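Local coordinates for protein ketosynthase (Streptomyces sp. MSC090213JE08, PDB 6KXD) that probably catalyses the condensation of acyl chains with malonyl units held on acyl carrier protein, as the ketosynthase of a highly reducing type II polyketide synthase, at residues 30-35 against 331-336; 206-211 against 227-232. All coordinates share one frame; numbering follows the deposited sequence.

How the interactions relate
Interaction 2 lies inside the long chain loop that interaction 1 closes, and their centres are about 18 Å apart. Segments 331-336 and 227-232 meet at His336, the last residue of 331-336. Its backbone N reaches Leu230 O at 2.7 Å, a probable hydrogen bond, and His336 CB packs on Ile229 CD1 at 3.9 Å. The His336 side chain also touches Cys170, consistent with the Cys-His-His active site of ketosynthases. Interaction 1 thus ties the short helix leading to this histidine to helix 24-34, while interaction 2 seats the 227-232 loop, which flanks the same histidine, against helix 202-210.

Interaction 1 (30-35 against 331-336); sequences AGLRAG and KSMLGH
Met333 pushes its thioether against the C-terminal end of helix 24-34, and its sulfur does most of the touching. SD sits 3.7 Å from Gly35 CA and 3.7 Å from Leu32 O, with Gly31 O farther off at 3.9 Å. It therefore lies against the last-turn carbonyls and the glycine after them. No hydrogen bond crosses the contact. One atom back along the chain, Met333 CG rests on the Gly35 backbone, 4.1 Å from Gly35 C. Past the sulfur, the chain bends at chi3 (-81°) and brings CE to Leu32 CD2 at 4.0 Å, where the two side chains cross at about a right angle. With CB of Met333 directed at helix 24-34, CG lies beside the backbone N, anti to the carbonyl carbon (chi1 -67°), and SD follows on to the helix end.

On helix 24-34, Gly35, whose positive phi suits glycine, closes the helix in a Schellman motif and offers its CA to the sulfur. Leu32 also packs on Ala348 of helix 341-355 and on Phe357, so the methyl that meets Met333 belongs to a wider apolar cluster. The Met333 side chain leans on Ile362 as well, and its backbone is hydrogen-bonded to Gly38.

Helix 331-334 is itself fixed by the hydrogen bonds of Ser332 OG with Ala329 O and Ile362 N, and of Lys331 NZ with His301 O. Gly335, again with positive phi, ends it, and Lys331 CE lies over one face of the His336 ring. The sequence from Lys331 to His336 is consistent with the lysine-to-histidine segment that carries an active-site histidine in ketosynthases of the thiolase fold, so this contact joins helix 24-34 to the short helix that leads to a histidine which is probably catalytic.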
# COMPACT_ATOMS: atom_id res chain seq x y z
N ALA A 30 -4.04 -16.31 23.76
CA ALA A 30 -3.88 -16.23 25.23
C ALA A 30 -3.89 -14.75 25.62
O ALA A 30 -4.66 -14.37 26.50
CB ALA A 30 -2.59 -16.87 25.71
N GLY A 31 -3.04 -13.96 24.96
CA GLY A 31 -2.88 -12.54 25.25
C GLY A 31 -4.21 -11.83 25.15
O GLY A 31 -4.54 -11.02 26.02
N LEU A 32 -4.99 -12.18 24.12
CA LEU A 32 -6.23 -11.49 23.84
C LEU A 32 -7.23 -11.80 24.96
O LEU A 32 -7.94 -10.90 25.41
CB LEU A 32 -6.82 -11.94 22.51
CG LEU A 32 -6.14 -11.42 21.25
CD1 LEU A 32 -6.71 -12.16 20.05
CD2 LEU A 32 -6.29 -9.91 21.11
N ARG A 33 -7.31 -13.08 25.33
CA ARG A 33 -8.22 -13.55 26.38
C ARG A 33 -7.80 -12.99 27.74
O ARG A 33 -8.66 -12.79 28.62
CB ARG A 33 -8.30 -15.08 26.37
CG ARG A 33 -9.24 -15.63 25.30
CD ARG A 33 -9.05 -17.10 25.00
NE ARG A 33 -9.60 -17.94 26.05
CZ ARG A 33 -8.89 -18.48 27.03
NH1 ARG A 33 -9.51 -19.07 28.05
NH2 ARG A 33 -7.57 -18.41 27.00
N ALA A 34 -6.50 -12.72 27.91
CA ALA A 34 -5.93 -12.29 29.17
C ALA A 34 -6.07 -10.80 29.40
O ALA A 34 -5.86 -10.34 30.52
CB ALA A 34 -4.47 -12.67 29.24
N GLY A 35 -6.31 -10.00 28.36
CA GLY A 35 -6.14 -8.58 28.54
C GLY A 35 -4.69 -8.23 28.76
O GLY A 35 -4.35 -7.22 29.37
N LYS A 331 -6.48 -2.39 20.44
CA LYS A 331 -5.33 -1.53 20.64
C LYS A 331 -5.16 -1.15 22.12
O LYS A 331 -4.12 -0.63 22.50
CB LYS A 331 -5.47 -0.24 19.82
CG LYS A 331 -5.41 -0.44 18.30
CD LYS A 331 -5.47 0.85 17.54
CE LYS A 331 -5.39 0.63 16.04
NZ LYS A 331 -6.58 -0.10 15.56
N SER A 332 -6.19 -1.40 22.92
CA SER A 332 -6.04 -1.20 24.35
C SER A 332 -4.91 -2.11 24.83
O SER A 332 -4.08 -1.66 25.59
CB SER A 332 -7.31 -1.44 25.09
OG SER A 332 -7.73 -2.78 24.96
N MET A 333 -4.83 -3.32 24.24
CA MET A 333 -3.81 -4.29 24.57
C MET A 333 -2.56 -4.10 23.69
O MET A 333 -1.46 -4.01 24.18
CB MET A 333 -4.34 -5.71 24.41
CG MET A 333 -5.41 -6.07 25.40
SD MET A 333 -6.23 -7.63 24.97
CE MET A 333 -7.39 -7.07 23.72
N LEU A 334 -2.74 -4.08 22.35
CA LEU A 334 -1.57 -4.04 21.42
C LEU A 334 -0.90 -2.68 21.36
O LEU A 334 0.19 -2.57 20.87
CB LEU A 334 -2.08 -4.41 20.03
CG LEU A 334 -2.56 -5.85 19.94
CD1 LEU A 334 -3.02 -6.18 18.53
CD2 LEU A 334 -1.45 -6.80 20.36
N GLY A 335 -1.59 -1.63 21.81
CA GLY A 335 -1.20 -0.34 21.39
C GLY A 335 -1.52 -0.21 19.90
O GLY A 335 -2.22 -1.06 19.33
N HIS A 336 -1.01 0.83 19.29
CA HIS A 336 -1.33 1.07 17.89
C HIS A 336 -0.19 0.50 17.05
O HIS A 336 0.85 1.16 16.92
CB HIS A 336 -1.55 2.56 17.66
CG HIS A 336 -2.10 2.85 16.30
ND1 HIS A 336 -2.09 1.89 15.29
CD2 HIS A 336 -2.69 3.95 15.79
CE1 HIS A 336 -2.64 2.41 14.20
NE2 HIS A 336 -3.01 3.68 14.48

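Interaction 2 (206-211 against 227-232)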
# COMPACT_ATOMS: atom_id res chain seq x y z
N ALA A 206 7.72 10.18 17.47
CA ALA A 206 7.84 11.63 17.38
C ALA A 206 6.61 12.25 16.71
O ALA A 206 6.12 13.30 17.14
CB ALA A 206 9.08 12.01 16.65
N LEU A 207 6.08 11.58 15.68
CA LEU A 207 4.86 12.06 15.04
C LEU A 207 3.72 12.13 16.05
O LEU A 207 3.18 13.22 16.28
CB LEU A 207 4.54 11.13 13.86
CG LEU A 207 3.13 11.09 13.30
CD1 LEU A 207 2.36 12.36 13.52
CD2 LEU A 207 3.20 10.74 11.81
N PHE A 208 3.42 11.03 16.73
CA PHE A 208 2.28 10.98 17.64
C PHE A 208 2.54 11.86 18.86
O PHE A 208 1.65 12.56 19.33
CB PHE A 208 1.89 9.55 17.93
CG PHE A 208 1.17 8.97 16.75
CD1 PHE A 208 -0.18 9.25 16.55
CD2 PHE A 208 1.84 8.23 15.79
CE1 PHE A 208 -0.85 8.75 15.45
CE2 PHE A 208 1.17 7.72 14.69
CZ PHE A 208 -0.17 7.99 14.51
N LYS A 209 3.78 11.87 19.32
CA LYS A 209 4.16 12.78 20.42
C LYS A 209 3.76 14.20 20.03
O LYS A 209 3.04 14.88 20.74
CB LYS A 209 5.66 12.72 20.69
CG LYS A 209 6.15 13.64 21.79
CD LYS A 209 5.59 13.32 23.15
CE LYS A 209 5.91 14.44 24.13
NZ LYS A 209 5.71 14.01 25.53
N ARG A 210 4.26 14.64 18.88
CA ARG A 210 4.08 16.02 18.46
C ARG A 210 2.61 16.36 18.23
O ARG A 210 2.22 17.51 18.38
CB ARG A 210 4.86 16.35 17.20
CG ARG A 210 4.77 17.83 16.82
CD ARG A 210 5.04 18.77 17.98
NE ARG A 210 4.99 20.13 17.53
CZ ARG A 210 3.87 20.85 17.49
NH1 ARG A 210 2.73 20.34 17.92
NH2 ARG A 210 3.91 22.08 17.01
N PHE A 211 1.81 15.36 17.86
CA PHE A 211 0.36 15.49 17.75
C PHE A 211 -0.32 15.58 19.13
O PHE A 211 -1.51 15.87 19.18
CB PHE A 211 -0.19 14.32 16.93
CG PHE A 211 -0.48 14.67 15.50
CD1 PHE A 211 0.24 15.66 14.85
CD2 PHE A 211 -1.51 14.04 14.82
CE1 PHE A 211 -0.06 16.00 13.53
CE2 PHE A 211 -1.81 14.38 13.51
CZ PHE A 211 -1.07 15.36 12.87
N GLN A 227 -6.17 9.54 26.77
CA GLN A 227 -5.13 10.53 26.55
C GLN A 227 -4.27 10.16 25.33
O GLN A 227 -3.28 10.81 25.08
CB GLN A 227 -4.27 10.63 27.81
CG GLN A 227 -4.97 11.31 28.98
CD GLN A 227 -5.60 12.61 28.56
OE1 GLN A 227 -6.79 12.85 28.76
NE2 GLN A 227 -4.80 13.46 27.94
N GLY A 228 -4.64 9.08 24.65
CA GLY A 228 -4.05 8.75 23.39
C GLY A 228 -3.52 7.34 23.35
O GLY A 228 -3.99 6.44 24.02
N ILE A 229 -2.58 7.16 22.43
CA ILE A 229 -2.14 5.88 21.98
C ILE A 229 -0.78 5.57 22.59
O ILE A 229 -0.07 6.45 23.06
CB ILE A 229 -2.04 5.85 20.44
CG1 ILE A 229 -0.82 6.61 19.92
CG2 ILE A 229 -3.33 6.34 19.78
CD1 ILE A 229 -0.36 6.15 18.53
N LEU A 230 -0.37 4.31 22.41
CA LEU A 230 1.02 3.95 22.44
C LEU A 230 1.35 3.39 21.06
O LEU A 230 0.52 2.69 20.52
CB LEU A 230 1.27 2.87 23.49
CG LEU A 230 1.16 3.31 24.95
CD1 LEU A 230 1.18 2.08 25.86
CD2 LEU A 230 2.27 4.28 25.32
N THR A 231 2.52 3.73 20.53
CA THR A 231 3.01 3.18 19.24
C THR A 231 3.39 1.72 19.47
O THR A 231 3.85 1.32 20.57
CB THR A 231 4.18 3.99 18.69
OG1 THR A 231 5.31 3.81 19.53
CG2 THR A 231 3.90 5.46 18.57
N GLY A 232 3.09 0.90 18.47
CA GLY A 232 3.21 -0.50 18.50
C GLY A 232 3.83 -1.01 17.21
O GLY A 232 4.35 -0.23 16.42
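Phe208 CB points from helix 202-210 at the 227-232 loop and comes within 4.1 Å of Ile229 CD1. CG and CD1 of Phe208 are closer to that methyl, each at 3.7 Å, while CD2 and CE1 both lie 4.1 Å from it, so Ile229 CD1 sits toward the CG-CD1 side of the ring. It is over one face, 3.8 Å from the centroid and 19° off the normal: a CH-pi contact. Ile229 CG1 stands between its backbone N and carbonyl carbon (chi1 74°), and the nearly extended chain carries the methyl out to the ring. From the same side of the ring, Thr231 CG2 approaches Phe208 CD2 obliquely, at 4.4 Å. Outside the two segments, the Phe208 side chain touches Met338, while Lys209 on the same helix makes a cation-pi contact with Phe142 of the other chain in the assembly.

With an alanine in place of Phe208, the Ile229 methyl would probably lose its aromatic face, and a gap would be likely to open between helix and loop. No hydrogen bond crosses here, so what passes directly between the two segments is dispersion and fit, chiefly one methyl on an aromatic face.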